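Probable zinc protease PqqL (Escherichia coli, PDB 6OFT) probably acts as a periplasmic zinc-dependent metalloendopeptidase of the M16 family, this chain being the first half of the protein. Local coordinates at residues Gln289-Arg294 / Phe322-Arg327. Residues are numbered along the deposited sequence; the frame is centred on the assembly and turned at random.
Sequences QRLQER and FRVNAR
Leu-291 of helix 271-296 faces Val-324 of strand 317-326 across 9.0 Å between their CA atoms, which are the nearest pair of the two segments. One leucine carries the helix side of the contact. The CA-CB bond of Leu-291 points toward the strand. With CG anti to the backbone N (chi1 -172°), the two methyls of Leu-291 are what reach Val-324. The nearest side-chain approach is methyl to methyl: CD2 of Leu-291 lies 4.4 Å from CG2 of Val-324. The other leucine methyl, CD1, is only slightly farther from CG2, at 4.6 Å. The valine methyl therefore meets the fork of the leucine. CD2 also approaches the strand backbone, 4.3 Å from O of Arg-323. The touch is loose and apolar, and just 70 Å² is buried between the segments.

Both Leu-291 and Val-324 are buried. Both touch Ile-303 of strand 303-314, and helix 331-348 lies against each, through Glu-341 on Leu-291 and Leu-338 on Val-324. One residue back along the strand, the CA-CB bond of Arg-323 points away from the helix, and its NH2 forms a salt bridge with OE2 of Glu-433. Phe-322 points to the same side of the sheet as Val-324 and meets the ring of Phe-287, one turn earlier on the helix.

The contact lies away from the predicted zinc site, in the region assigned to the inactive M16 domain. It joins the C-terminal part of a long helix to an inner strand of a five-stranded mixed sheet. This is helix-on-sheet packing of an alpha/beta domain, as in other M16 peptidases.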
ATOM      1  N   GLN A 289       2.235  -5.656  21.501  1.00 35.08           N
ATOM      2  CA  GLN A 289       3.168  -6.007  22.575  1.00 35.72           C
ATOM      3  C   GLN A 289       2.389  -6.580  23.763  1.00 40.20           C
ATOM      4  O   GLN A 289       2.635  -7.725  24.133  1.00 40.67           O
ATOM      5  CB  GLN A 289       4.019  -4.772  22.969  1.00 37.11           C
ATOM      6  CG  GLN A 289       4.988  -4.978  24.137  1.00 56.76           C
ATOM      7  CD  GLN A 289       5.988  -3.848  24.275  1.00 75.50           C
ATOM      8  OE1 GLN A 289       5.839  -2.945  25.107  1.00 66.82           O
ATOM      9  NE2 GLN A 289       7.047  -3.887  23.474  1.00 70.25           N
ATOM     10  N   ARG A 290       1.392  -5.832  24.290  1.00 36.14           N
ATOM     11  CA  ARG A 290       0.583  -6.287  25.425  1.00 35.51           C
ATOM     12  C   ARG A 290      -0.124  -7.603  25.162  1.00 37.91           C
ATOM     13  O   ARG A 290      -0.008  -8.501  25.985  1.00 37.74           O
ATOM     14  CB  ARG A 290      -0.399  -5.219  25.917  1.00 35.21           C
ATOM     15  CG  ARG A 290      -0.708  -5.427  27.395  1.00 43.64           C
ATOM     16  CD  ARG A 290      -1.626  -4.385  27.948  1.00 42.15           C
ATOM     17  NE  ARG A 290      -0.907  -3.173  28.327  1.00 35.19           N
ATOM     18  CZ  ARG A 290      -1.507  -2.084  28.784  1.00 44.45           C
ATOM     19  NH1 ARG A 290      -2.823  -2.059  28.939  1.00 33.19           N
ATOM     20  NH2 ARG A 290      -0.795  -1.012  29.094  1.00 29.71           N
ATOM     21  N   LEU A 291      -0.799  -7.750  24.002  1.00 34.16           N
ATOM     22  CA  LEU A 291      -1.485  -8.995  23.647  1.00 33.96           C
ATOM     23  C   LEU A 291      -0.526 -10.193  23.584  1.00 38.12           C
ATOM     24  O   LEU A 291      -0.852 -11.255  24.123  1.00 38.52           O
ATOM     25  CB  LEU A 291      -2.270  -8.848  22.328  1.00 33.48           C
ATOM     26  CG  LEU A 291      -3.195 -10.019  21.951  1.00 38.52           C
ATOM     27  CD1 LEU A 291      -4.333 -10.196  22.960  1.00 39.02           C
ATOM     28  CD2 LEU A 291      -3.764  -9.831  20.566  1.00 40.48           C
ATOM     29  N   GLN A 292       0.651 -10.015  22.945  1.00 34.58           N
ATOM     30  CA  GLN A 292       1.668 -11.061  22.822  1.00 35.83           C
ATOM     31  C   GLN A 292       2.274 -11.450  24.167  1.00 42.53           C
ATOM     32  O   GLN A 292       2.596 -12.622  24.359  1.00 43.63           O
ATOM     33  CB  GLN A 292       2.768 -10.675  21.824  1.00 36.95           C
ATOM     34  CG  GLN A 292       2.362 -10.833  20.357  1.00 53.42           C
ATOM     35  CD  GLN A 292       1.913 -12.239  20.005  1.00 75.12           C
ATOM     36  OE1 GLN A 292       0.739 -12.479  19.689  1.00 68.00           O
ATOM     37  NE2 GLN A 292       2.833 -13.200  20.060  1.00 70.48           N
ATOM     38  N   GLU A 293       2.408 -10.477  25.095  1.00 39.71           N
ATOM     39  CA  GLU A 293       2.940 -10.687  26.447  1.00 40.92           C
ATOM     40  C   GLU A 293       1.945 -11.516  27.260  1.00 46.34           C
ATOM     41  O   GLU A 293       2.359 -12.415  27.996  1.00 47.01           O
ATOM     42  CB  GLU A 293       3.197  -9.342  27.151  1.00 42.31           C
ATOM     43  CG  GLU A 293       4.399  -8.549  26.657  1.00 53.06           C
ATOM     44  CD  GLU A 293       4.465  -7.087  27.084  1.00 79.12           C
ATOM     45  OE1 GLU A 293       3.402  -6.474  27.340  1.00 76.94           O
ATOM     46  OE2 GLU A 293       5.594  -6.549  27.151  1.00 76.36           O
ATOM     47  N   ARG A 294       0.630 -11.216  27.115  1.00 42.05           N
ATOM     48  CA  ARG A 294      -0.456 -11.930  27.789  1.00 41.91           C
ATOM     49  C   ARG A 294      -0.597 -13.364  27.261  1.00 46.73           C
ATOM     50  O   ARG A 294      -0.830 -14.279  28.052  1.00 46.93           O
ATOM     51  CB  ARG A 294      -1.783 -11.162  27.676  1.00 40.28           C
ATOM     52  CG  ARG A 294      -1.824  -9.888  28.518  1.00 48.41           C
ATOM     53  CD  ARG A 294      -3.228  -9.337  28.659  1.00 53.58           C
ATOM     54  NE  ARG A 294      -3.387  -8.623  29.926  1.00 64.16           N
ATOM     55  CZ  ARG A 294      -3.776  -7.355  30.040  1.00 78.88           C
ATOM     56  NH1 ARG A 294      -3.881  -6.793  31.237  1.00 61.46           N
ATOM     57  NH2 ARG A 294      -4.073  -6.642  28.957  1.00 65.51           N
ATOM     58  N   PHE A 322      -8.156  -3.317  15.384  1.00 22.99           N
ATOM     59  CA  PHE A 322      -7.698  -4.132  16.512  1.00 22.06           C
ATOM     60  C   PHE A 322      -8.401  -5.466  16.399  1.00 27.06           C
ATOM     61  O   PHE A 322      -9.623  -5.528  16.482  1.00 24.63           O
ATOM     62  CB  PHE A 322      -7.983  -3.432  17.851  1.00 23.45           C
ATOM     63  CG  PHE A 322      -7.370  -2.053  17.941  1.00 24.53           C
ATOM     64  CD1 PHE A 322      -8.096  -0.924  17.569  1.00 27.40           C
ATOM     65  CD2 PHE A 322      -6.066  -1.881  18.386  1.00 26.14           C
ATOM     66  CE1 PHE A 322      -7.521   0.348  17.619  1.00 28.62           C
ATOM     67  CE2 PHE A 322      -5.488  -0.606  18.444  1.00 29.49           C
ATOM     68  CZ  PHE A 322      -6.220   0.502  18.063  1.00 28.08           C
ATOM     69  N   ARG A 323      -7.629  -6.527  16.145  1.00 25.98           N
ATOM     70  CA  ARG A 323      -8.151  -7.868  15.923  1.00 26.70           C
ATOM     71  C   ARG A 323      -7.677  -8.901  16.933  1.00 31.11           C
ATOM     72  O   ARG A 323      -6.523  -8.874  17.350  1.00 29.97           O
ATOM     73  CB  ARG A 323      -7.810  -8.309  14.487  1.00 26.65           C
ATOM     74  CG  ARG A 323      -8.322  -9.707  14.103  1.00 33.51           C
ATOM     75  CD  ARG A 323      -7.925 -10.095  12.694  1.00 40.39           C
ATOM     76  NE  ARG A 323      -8.515  -9.216  11.680  1.00 45.94           N
ATOM     77  CZ  ARG A 323      -9.773  -9.297  11.259  1.00 57.96           C
ATOM     78  NH1 ARG A 323     -10.593 -10.211  11.767  1.00 44.17           N
ATOM     79  NH2 ARG A 323     -10.223  -8.464  10.328  1.00 42.49           N
ATOM     80  N   VAL A 324      -8.587  -9.824  17.311  1.00 27.75           N
ATOM     81  CA  VAL A 324      -8.303 -10.973  18.159  1.00 27.82           C
ATOM     82  C   VAL A 324      -8.800 -12.211  17.396  1.00 33.46           C
ATOM     83  O   VAL A 324      -9.978 -12.277  17.028  1.00 33.51           O
ATOM     84  CB  VAL A 324      -8.872 -10.882  19.608  1.00 31.69           C
ATOM     85  CG1 VAL A 324      -8.810 -12.237  20.307  1.00 31.98           C
ATOM     86  CG2 VAL A 324      -8.134  -9.832  20.440  1.00 30.89           C
ATOM     87  N   ASN A 325      -7.895 -13.175  17.145  1.00 30.04           N
ATOM     88  CA  ASN A 325      -8.211 -14.423  16.458  1.00 30.16           C
ATOM     89  C   ASN A 325      -8.733 -15.450  17.451  1.00 35.60           C
ATOM     90  O   ASN A 325      -8.142 -15.655  18.517  1.00 34.40           O
ATOM     91  CB  ASN A 325      -7.007 -14.941  15.679  1.00 31.71           C
ATOM     92  CG  ASN A 325      -6.432 -13.922  14.713  1.00 51.09           C
ATOM     93  OD1 ASN A 325      -5.229 -13.640  14.722  1.00 51.03           O
ATOM     94  ND2 ASN A 325      -7.279 -13.325  13.876  1.00 32.84           N
ATOM     95  N   ALA A 326      -9.876 -16.060  17.114  1.00 34.43           N
ATOM     96  CA  ALA A 326     -10.549 -17.043  17.950  1.00 36.25           C
ATOM     97  C   ALA A 326      -9.923 -18.430  17.921  1.00 43.78           C
ATOM     98  O   ALA A 326      -9.394 -18.875  16.897  1.00 42.62           O
ATOM     99  CB  ALA A 326     -12.018 -17.129  17.583  1.00 37.15           C
ATOM    100  N   ARG A 327      -9.994 -19.101  19.074  1.00 45.09           N
ATOM    101  CA  ARG A 327      -9.564 -20.477  19.275  1.00 47.29           C
ATOM    102  C   ARG A 327     -10.768 -21.286  18.789  1.00 52.27           C
ATOM    103  O   ARG A 327     -11.824 -21.254  19.432  1.00 51.38           O
ATOM    104  CB  ARG A 327      -9.287 -20.718  20.769  1.00 50.69           C
ATOM    105  CG  ARG A 327      -9.001 -22.162  21.132  1.00 66.88           C
ATOM    106  CD  ARG A 327      -8.856 -22.308  22.634  1.00 80.21           C
ATOM    107  NE  ARG A 327      -8.351 -23.629  23.012  1.00 89.88           N
ATOM    108  CZ  ARG A 327      -7.065 -23.960  23.041  1.00104.71           C
ATOM    109  NH1 ARG A 327      -6.697 -25.181  23.400  1.00 93.51           N
ATOM    110  NH2 ARG A 327      -6.135 -23.073  22.699  1.00 89.84           N
TER